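Long-range contacts in staphylococcal enterotoxin-like toxin (Staphylococcus aureus, PDB 4DXF), which binds carbohydrate and, as a superantigen-like relative of the enterotoxins with an OB-fold domain and a beta-grasp domain, probably helps the bacterium evade host immunity: residues Lys57-Gly62 with Tyr92-Ile97; Glu134-Lys139 with Asp189-Thr194; Gly162-Lys167 with Phe176-Lys181. All coordinates share one frame; numbering follows the deposited sequence.

Contact 1: Lys57-Gly62 with Tyr92-Ile97; sequences KIALVG and YSVGGI
Y92 meets both K57 and A59. With CG anti to the backbone N (chi1 166°), its ring brings CE2 to 4.1 Å from A59 CB, while its CA-H is directed at the carbonyl of K57. That oxygen also accepts the amide of the next residue, S93 N lying 3.3 Å from K57 O and tilted 22° out of the carbonyl plane. S93 O answers with the shorter bond, 2.8 Å to A59 N, and on the other face of the sheet S93 CB rests against the tip of I58. The hydroxyl of S93 turns to V81 N instead. V94 returns to the face of Y92 and A59, where its CG1 packs 3.8 Å from V61 CG2, the two side chains crossing at about a right angle. G95, with its positive phi, gives N to A59 O at 3.3 Å as the third rung, and its own O abuts I58 CG2. Beyond the glycine pair, I97 points back at the first segment; its CD1 is 3.6 Å from both I58 CG2 and L60 CD2. The two strands run parallel at 26°, the pairing of third and fifth strands, of the canonical five, that helps close an OB-fold barrel.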
loop_
_atom_site.group_PDB
_atom_site.type_symbol
_atom_site.label_atom_id
_atom_site.label_comp_id
_atom_site.label_asym_id
_atom_site.label_seq_id
_atom_site.Cartn_x
_atom_site.Cartn_y
_atom_site.Cartn_z
ATOM N N LYS A 57 -15.291 -6.603 0.422
ATOM C CA LYS A 57 -15.809 -5.300 0.045
ATOM C C LYS A 57 -14.686 -4.308 -0.020
ATOM O O LYS A 57 -14.108 -3.946 1.038
ATOM C CB LYS A 57 -16.801 -4.806 1.115
ATOM C CG LYS A 57 -17.985 -5.756 1.345
ATOM C CD LYS A 57 -19.219 -5.211 0.731
ATOM C CE LYS A 57 -20.279 -6.269 0.999
ATOM N NZ LYS A 57 -20.884 -6.578 -0.277
ATOM N N ILE A 58 -14.378 -3.829 -1.195
ATOM C CA ILE A 58 -13.240 -2.936 -1.389
ATOM C C ILE A 58 -13.716 -1.489 -1.552
ATOM O O ILE A 58 -14.284 -1.063 -2.604
ATOM C CB ILE A 58 -12.288 -3.347 -2.603
ATOM C CG1 ILE A 58 -11.916 -4.862 -2.609
ATOM C CG2 ILE A 58 -11.016 -2.374 -2.820
ATOM C CD1 ILE A 58 -11.140 -5.336 -1.292
ATOM N N ALA A 59 -13.479 -0.667 -0.502
ATOM C CA ALA A 59 -13.842 0.737 -0.660
ATOM C C ALA A 59 -13.299 1.521 -1.835
ATOM O O ALA A 59 -12.082 1.562 -2.125
ATOM C CB ALA A 59 -13.597 1.523 0.713
ATOM N N LEU A 60 -14.201 2.196 -2.560
ATOM C CA LEU A 60 -13.791 3.025 -3.686
ATOM C C LEU A 60 -13.563 4.473 -3.227
ATOM O O LEU A 60 -14.512 5.254 -3.053
ATOM C CB LEU A 60 -14.807 2.979 -4.811
ATOM C CG LEU A 60 -15.046 1.509 -5.240
ATOM C CD1 LEU A 60 -16.288 1.326 -6.158
ATOM C CD2 LEU A 60 -13.778 1.002 -5.987
ATOM N N VAL A 61 -12.297 4.793 -2.996
ATOM C CA VAL A 61 -11.914 6.091 -2.441
ATOM C C VAL A 61 -11.099 6.791 -3.464
ATOM O O VAL A 61 -10.666 6.179 -4.466
ATOM C CB VAL A 61 -11.127 5.946 -1.105
ATOM C CG1 VAL A 61 -12.006 5.328 -0.045
ATOM C CG2 VAL A 61 -9.822 5.104 -1.344
ATOM N N GLY A 62 -10.882 8.098 -3.257
ATOM C CA GLY A 62 -10.094 8.889 -4.142
ATOM C C GLY A 62 -10.547 8.781 -5.581
ATOM O O GLY A 62 -11.777 8.889 -5.876
ATOM N N TYR A 92 -13.368 -6.020 4.670
ATOM C CA TYR A 92 -13.333 -4.715 4.201
ATOM C C TYR A 92 -11.868 -4.336 4.128
ATOM O O TYR A 92 -11.087 -4.675 5.050
ATOM C CB TYR A 92 -14.064 -3.839 5.260
ATOM C CG TYR A 92 -13.860 -2.400 5.128
ATOM C CD1 TYR A 92 -12.771 -1.769 5.778
ATOM C CD2 TYR A 92 -14.767 -1.593 4.444
ATOM C CE1 TYR A 92 -12.555 -0.384 5.684
ATOM C CE2 TYR A 92 -14.524 -0.215 4.309
ATOM C CZ TYR A 92 -13.425 0.369 4.974
ATOM O OH TYR A 92 -13.249 1.725 4.894
ATOM N N SER A 93 -11.551 -3.628 3.064
ATOM C CA SER A 93 -10.264 -3.052 2.704
ATOM C C SER A 93 -10.396 -1.788 1.848
ATOM O O SER A 93 -11.442 -1.520 1.182
ATOM C CB SER A 93 -9.351 -4.153 2.091
ATOM O OG SER A 93 -8.103 -3.654 1.775
ATOM N N VAL A 94 -9.373 -0.941 1.844
ATOM C CA VAL A 94 -9.481 0.351 1.216
ATOM C C VAL A 94 -8.545 0.549 0.041
ATOM O O VAL A 94 -7.327 0.453 0.229
ATOM C CB VAL A 94 -9.206 1.479 2.273
ATOM C CG1 VAL A 94 -9.332 2.802 1.592
ATOM C CG2 VAL A 94 -10.193 1.306 3.412
ATOM N N GLY A 95 -9.063 0.794 -1.182
ATOM C CA GLY A 95 -8.175 1.101 -2.311
ATOM C C GLY A 95 -7.433 -0.172 -2.769
ATOM O O GLY A 95 -7.944 -1.259 -2.516
ATOM N N GLY A 96 -6.244 0.017 -3.380
ATOM C CA GLY A 96 -5.357 -1.104 -3.716
ATOM C C GLY A 96 -5.787 -1.814 -4.989
ATOM O O GLY A 96 -5.336 -2.938 -5.240
ATOM N N ILE A 97 -6.655 -1.169 -5.776
ATOM C CA ILE A 97 -7.160 -1.872 -7.048
ATOM C C ILE A 97 -6.341 -1.475 -8.174
ATOM O O ILE A 97 -6.130 -0.239 -8.401
ATOM C CB ILE A 97 -8.639 -1.465 -7.355
ATOM C CG1 ILE A 97 -9.485 -1.775 -6.158
ATOM C CG2 ILE A 97 -9.128 -2.271 -8.595
ATOM C CD1 ILE A 97 -10.888 -1.113 -6.164
#

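Contact 2: Glu134-Lys139 with Asp189-Thr194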
loop_
_atom_site.group_PDB
_atom_site.type_symbol
_atom_site.label_atom_id
_atom_site.label_comp_id
_atom_site.label_asym_id
_atom_site.label_seq_id
_atom_site.Cartn_x
_atom_site.Cartn_y
_atom_site.Cartn_z
ATOM N N GLU A 134 2.776 -4.925 -13.252
ATOM C CA GLU A 134 2.797 -3.882 -14.252
ATOM C C GLU A 134 2.303 -2.558 -13.680
ATOM O O GLU A 134 2.879 -1.488 -13.924
ATOM C CB GLU A 134 1.887 -4.277 -15.450
ATOM C CG GLU A 134 2.434 -3.762 -16.664
ATOM C CD GLU A 134 1.929 -4.460 -17.936
ATOM O OE1 GLU A 134 0.912 -5.184 -17.920
ATOM O OE2 GLU A 134 2.608 -4.263 -18.942
ATOM N N GLN A 135 1.233 -2.663 -12.907
ATOM C CA GLN A 135 0.649 -1.481 -12.317
ATOM C C GLN A 135 0.503 -1.816 -10.815
ATOM O O GLN A 135 -0.067 -2.808 -10.457
ATOM C CB GLN A 135 -0.707 -1.236 -12.912
ATOM C CG GLN A 135 -1.220 0.136 -12.542
ATOM C CD GLN A 135 -2.579 0.439 -13.124
ATOM O OE1 GLN A 135 -3.574 -0.094 -12.682
ATOM N NE2 GLN A 135 -2.615 1.295 -14.106
ATOM N N ILE A 136 0.997 -0.949 -9.938
ATOM C CA ILE A 136 0.979 -1.228 -8.527
ATOM C C ILE A 136 0.411 0.003 -7.820
ATOM O O ILE A 136 0.706 1.137 -8.263
ATOM C CB ILE A 136 2.437 -1.525 -8.051
ATOM C CG1 ILE A 136 2.419 -1.961 -6.586
ATOM C CG2 ILE A 136 3.433 -0.397 -8.441
ATOM C CD1 ILE A 136 3.686 -2.568 -6.196
ATOM N N SER A 137 -0.378 -0.262 -6.815
ATOM C CA SER A 137 -1.049 0.776 -6.032
ATOM C C SER A 137 -0.053 1.376 -5.054
ATOM O O SER A 137 0.871 0.686 -4.554
ATOM C CB SER A 137 -2.243 0.266 -5.199
ATOM O OG SER A 137 -1.989 -0.734 -4.243
ATOM N N LEU A 138 -0.283 2.636 -4.751
ATOM C CA LEU A 138 0.475 3.220 -3.593
ATOM C C LEU A 138 0.209 2.523 -2.299
ATOM O O LEU A 138 1.138 2.426 -1.459
ATOM C CB LEU A 138 0.227 4.760 -3.509
ATOM C CG LEU A 138 0.654 5.635 -4.686
ATOM C CD1 LEU A 138 0.365 7.173 -4.351
ATOM C CD2 LEU A 138 2.084 5.583 -5.295
ATOM N N LYS A 139 -1.006 2.035 -2.072
ATOM C CA LYS A 139 -1.377 1.276 -0.941
ATOM C C LYS A 139 -0.343 0.152 -0.729
ATOM O O LYS A 139 0.142 -0.037 0.392
ATOM C CB LYS A 139 -2.793 0.690 -1.034
ATOM C CG LYS A 139 -3.191 -0.126 0.148
ATOM C CD LYS A 139 -4.459 -0.900 -0.124
ATOM C CE LYS A 139 -4.996 -1.643 1.106
ATOM N NZ LYS A 139 -5.414 -0.629 2.219
ATOM N N ASP A 189 -4.445 5.363 -5.492
ATOM C CA ASP A 189 -3.582 5.840 -6.570
ATOM C C ASP A 189 -2.725 4.719 -7.124
ATOM O O ASP A 189 -2.308 3.844 -6.333
ATOM C CB ASP A 189 -2.683 7.001 -6.132
ATOM C CG ASP A 189 -3.437 8.377 -6.120
ATOM O OD1 ASP A 189 -4.273 8.610 -7.020
ATOM O OD2 ASP A 189 -3.165 9.216 -5.231
ATOM N N VAL A 190 -2.527 4.716 -8.440
ATOM C CA VAL A 190 -1.786 3.646 -9.051
ATOM C C VAL A 190 -0.672 4.200 -9.893
ATOM O O VAL A 190 -0.800 5.299 -10.504
ATOM C CB VAL A 190 -2.707 2.687 -9.898
ATOM C CG1 VAL A 190 -3.904 2.165 -9.080
ATOM C CG2 VAL A 190 -3.141 3.411 -11.150
ATOM N N ILE A 191 0.422 3.431 -9.991
ATOM C CA ILE A 191 1.580 3.803 -10.793
ATOM C C ILE A 191 2.094 2.633 -11.613
ATOM O O ILE A 191 1.669 1.482 -11.442
ATOM C CB ILE A 191 2.785 4.349 -9.935
ATOM C CG1 ILE A 191 3.305 3.286 -8.966
ATOM C CG2 ILE A 191 2.282 5.530 -9.106
ATOM C CD1 ILE A 191 4.626 3.737 -8.173
ATOM N N ASP A 192 3.042 2.946 -12.454
ATOM C CA ASP A 192 3.590 1.994 -13.416
ATOM C C ASP A 192 4.762 1.325 -12.718
ATOM O O ASP A 192 5.827 1.942 -12.558
ATOM C CB ASP A 192 4.027 2.741 -14.707
ATOM C CG ASP A 192 4.631 1.784 -15.759
ATOM O OD1 ASP A 192 5.033 0.655 -15.384
ATOM O OD2 ASP A 192 4.754 2.182 -16.949
ATOM N N GLY A 193 4.552 0.102 -12.271
ATOM C CA GLY A 193 5.609 -0.663 -11.561
ATOM C C GLY A 193 6.901 -0.763 -12.318
ATOM O O GLY A 193 7.973 -0.621 -11.735
ATOM N N THR A 194 6.818 -0.989 -13.640
ATOM C CA THR A 194 7.997 -1.095 -14.480
ATOM C C THR A 194 8.885 0.170 -14.534
ATOM O O THR A 194 10.057 0.094 -14.899
ATOM C CB THR A 194 7.584 -1.550 -15.955
ATOM O OG1 THR A 194 7.045 -0.440 -16.691
ATOM C CG2 THR A 194 6.492 -2.614 -15.883
#
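I136 and I191 form the hydrogen-bonded pair at the middle of this short antiparallel ladder. Their amides and carbonyls are exchanged both ways, I136 N to I191 O and I191 N to I136 O each measuring 2.9 Å. The two side chains lie side by side and point the same way, with I136 CG2 3.7 Å from I191 CG1. The other branch of I191, CG2, meets L138 CD2 at 3.8 Å, the two side chains at about a right angle, while L138 CD1 presses on D189 CB at 3.5 Å. On the reverse face the extended chain of Q135 carries its amide group across V190, CD lying 3.6 Å from V190 CG2. Further bonds flank the central pair. L138 N reaches D189 O at 2.8 Å in a nearly straight bond (168°), whereas G193 N approaches E134 O from 48° above the carbonyl plane.

Around this shell lie the groups that position it. S137 is the N-cap of helix 138-153, its OG bonded to E140 N; the N-H of L138, the first helical residue, goes to D189 O instead. T194 OG1 donates to D192 OD1 at 2.6 Å. L141 and I196 cover the isoleucine face, and Y174 touches both L138 and I191. Q135 OE1 takes K99 N, E134 OE1 is bonded to S102 OG, and D189 OD1 forms a salt bridge with K63.

The chemistry is therefore two-sided: an aliphatic face committed to the beta-grasp core, and polar ends engaged with strand 92-99 and neighbouring loops. D192 OD1 also comes close to E134 O, an acceptor like itself, and the hydroxyl donated by T194 may offset some of the repulsion expected there.

Contact 3: Gly162-Lys167 with Phe176-Lys181; sequences GKIVIK and FELHKK
I164 sits between F176 and L178, touching each with a different part of its chain. Its CG2 comes to 3.9 Å from F176 CD2, approaching the ring obliquely, while its CD1 meets L178 CD2 at 3.7 Å with the two side chains at about a right angle. The far part of the ring belongs to I166, whose CG1 is 4.0 Å from F176 CE2. CG of F176 stands anti to the carbonyl carbon (chi1 -49°), which turns the ring toward both isoleucines, each crossing it at a slant. L178 sends its other methyl, CD1, over the backbone to lie 3.6 Å from K163 N. Backbone bonds fix the spacing beneath: I164 and F176 exchange amide and carbonyl, and L178 N reaches G162 O at 2.8 Å from 41° above the carbonyl plane. Where the strand gives way to the type I turn E177-K180, a water accepts from G162 N and H179 N and lies in the plane of the H179 ring, 2.6 Å from H179 ND1. The contact belongs to the hairpin of strands 162-168 and 173-177, the latter an outermost strand of the beta-grasp sheet. L145 and R146 of helix 138-153 cover the isoleucines, and strand 196-203 pairs along the other edge of 162-168.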
loop_
_atom_site.group_PDB
_atom_site.type_symbol
_atom_site.label_atom_id
_atom_site.label_comp_id
_atom_site.label_asym_id
_atom_site.label_seq_id
_atom_site.Cartn_x
_atom_site.Cartn_y
_atom_site.Cartn_z
ATOM N N GLY A 162 9.842 10.514 9.328
ATOM C CA GLY A 162 10.696 10.633 8.138
ATOM C C GLY A 162 9.813 10.286 6.933
ATOM O O GLY A 162 8.612 10.564 6.949
ATOM N N LYS A 163 10.421 9.705 5.934
ATOM C CA LYS A 163 9.660 9.509 4.648
ATOM C C LYS A 163 10.199 8.386 3.793
ATOM O O LYS A 163 11.390 8.063 3.817
ATOM C CB LYS A 163 9.639 10.801 3.855
ATOM C CG LYS A 163 10.987 11.235 3.359
ATOM C CD LYS A 163 10.931 12.688 2.804
ATOM C CE LYS A 163 12.263 13.095 2.146
ATOM N NZ LYS A 163 13.493 12.785 2.934
ATOM N N ILE A 164 9.270 7.795 3.009
ATOM C CA ILE A 164 9.697 6.970 1.908
ATOM C C ILE A 164 9.436 7.737 0.565
ATOM O O ILE A 164 8.363 8.386 0.409
ATOM C CB ILE A 164 8.840 5.733 1.890
ATOM C CG1 ILE A 164 9.095 4.795 3.087
ATOM C CG2 ILE A 164 9.039 5.011 0.516
ATOM C CD1 ILE A 164 7.802 4.050 3.363
ATOM N N VAL A 165 10.397 7.712 -0.345
ATOM C CA VAL A 165 10.241 8.361 -1.629
ATOM C C VAL A 165 10.511 7.346 -2.744
ATOM O O VAL A 165 11.606 6.719 -2.828
ATOM C CB VAL A 165 11.173 9.641 -1.812
ATOM C CG1 VAL A 165 10.969 10.381 -3.221
ATOM C CG2 VAL A 165 11.079 10.611 -0.588
ATOM N N ILE A 166 9.499 7.234 -3.607
ATOM C CA ILE A 166 9.579 6.307 -4.741
ATOM C C ILE A 166 9.988 7.138 -5.930
ATOM O O ILE A 166 9.267 8.060 -6.324
ATOM C CB ILE A 166 8.195 5.659 -5.037
ATOM C CG1 ILE A 166 7.474 5.067 -3.820
ATOM C CG2 ILE A 166 8.268 4.587 -6.204
ATOM C CD1 ILE A 166 8.199 3.897 -3.076
ATOM N N LYS A 167 11.150 6.850 -6.499
ATOM C CA LYS A 167 11.663 7.675 -7.582
ATOM C C LYS A 167 11.393 6.970 -8.884
ATOM O O LYS A 167 11.814 5.849 -9.044
ATOM C CB LYS A 167 13.175 7.954 -7.442
ATOM C CG LYS A 167 13.405 8.827 -6.157
ATOM C CD LYS A 167 14.876 9.109 -5.896
ATOM C CE LYS A 167 15.220 10.564 -6.174
ATOM N NZ LYS A 167 16.673 10.650 -6.522
ATOM N N PHE A 176 5.759 9.232 0.960
ATOM C CA PHE A 176 4.921 8.781 2.055
ATOM C C PHE A 176 5.577 9.238 3.372
ATOM O O PHE A 176 6.653 8.784 3.688
ATOM C CB PHE A 176 4.845 7.260 2.131
ATOM C CG PHE A 176 4.520 6.582 0.814
ATOM C CD1 PHE A 176 3.530 7.080 -0.001
ATOM C CD2 PHE A 176 5.205 5.406 0.454
ATOM C CE1 PHE A 176 3.223 6.406 -1.233
ATOM C CE2 PHE A 176 4.941 4.744 -0.744
ATOM C CZ PHE A 176 3.967 5.229 -1.608
ATOM N N GLU A 177 4.962 10.191 4.061
ATOM C CA GLU A 177 5.456 10.640 5.407
ATOM C C GLU A 177 5.164 9.588 6.416
ATOM O O GLU A 177 4.061 9.086 6.526
ATOM C CB GLU A 177 4.747 11.991 5.793
ATOM C CG GLU A 177 5.039 13.077 4.785
ATOM C CD GLU A 177 6.504 13.622 4.830
ATOM O OE1 GLU A 177 7.237 13.451 5.836
ATOM O OE2 GLU A 177 6.952 14.241 3.853
ATOM N N LEU A 178 6.209 9.154 7.128
ATOM C CA LEU A 178 6.098 8.051 8.069
ATOM C C LEU A 178 5.416 8.400 9.405
ATOM O O LEU A 178 5.037 7.527 10.101
ATOM C CB LEU A 178 7.512 7.442 8.309
ATOM C CG LEU A 178 8.218 6.964 7.027
ATOM C CD1 LEU A 178 9.602 6.592 7.469
ATOM C CD2 LEU A 178 7.424 5.754 6.605
ATOM N N HIS A 179 5.229 9.677 9.745
ATOM C CA HIS A 179 4.578 9.966 11.043
ATOM C C HIS A 179 3.061 9.785 11.023
ATOM O O HIS A 179 2.395 9.935 12.067
ATOM C CB HIS A 179 4.900 11.431 11.489
ATOM C CG HIS A 179 4.279 12.480 10.625
ATOM N ND1 HIS A 179 4.920 13.016 9.531
ATOM C CD2 HIS A 179 3.061 13.085 10.687
ATOM C CE1 HIS A 179 4.121 13.893 8.949
ATOM N NE2 HIS A 179 2.998 13.965 9.645
ATOM N N LYS A 180 2.472 9.526 9.841
ATOM C CA LYS A 180 1.010 9.405 9.763
ATOM C C LYS A 180 0.675 8.195 8.878
ATOM O O LYS A 180 1.523 7.803 8.114
ATOM C CB LYS A 180 0.354 10.688 9.190
ATOM C CG LYS A 180 0.853 11.206 7.837
ATOM C CD LYS A 180 0.004 12.472 7.465
ATOM C CE LYS A 180 0.393 12.980 6.084
ATOM N NZ LYS A 180 -0.451 14.175 5.629
ATOM N N LYS A 181 -0.478 7.576 9.079
ATOM C CA LYS A 181 -0.896 6.482 8.119
ATOM C C LYS A 181 -1.048 7.099 6.698
ATOM O O LYS A 181 -1.331 8.336 6.529
ATOM C CB LYS A 181 -2.174 5.829 8.629
ATOM C CG LYS A 181 -2.805 4.816 7.725
ATOM C CD LYS A 181 -4.291 4.807 7.955
ATOM C CE LYS A 181 -4.773 3.543 8.522
ATOM N NZ LYS A 181 -6.258 3.422 8.268
HETATM O O HOH W 1 7.235 12.034 8.937
#

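Overall arrangement
Contacts 1 and 3 are buried sheet pairings in different domains, the first parallel and within the OB-fold, the third antiparallel and within the beta-grasp; their nearest atoms are about 7 Å apart. Contact 2, only partly buried, touches both. K139 NZ donates to V94 O of contact 1, and V190 packs on I97 O, so the approach is partly polar. Toward contact 3 it is greasy instead, I191 CD1 meeting I166 CG2 and L138 lying by the F176 ring. Contacts 2 and 3 also share helix 138-153, which starts in one and covers the other. In contact 2 polar side-chain ends bond outside the pairing, as D189 does to K63, whereas side-chain contacts across contacts 1 and 3 are mainly apolar.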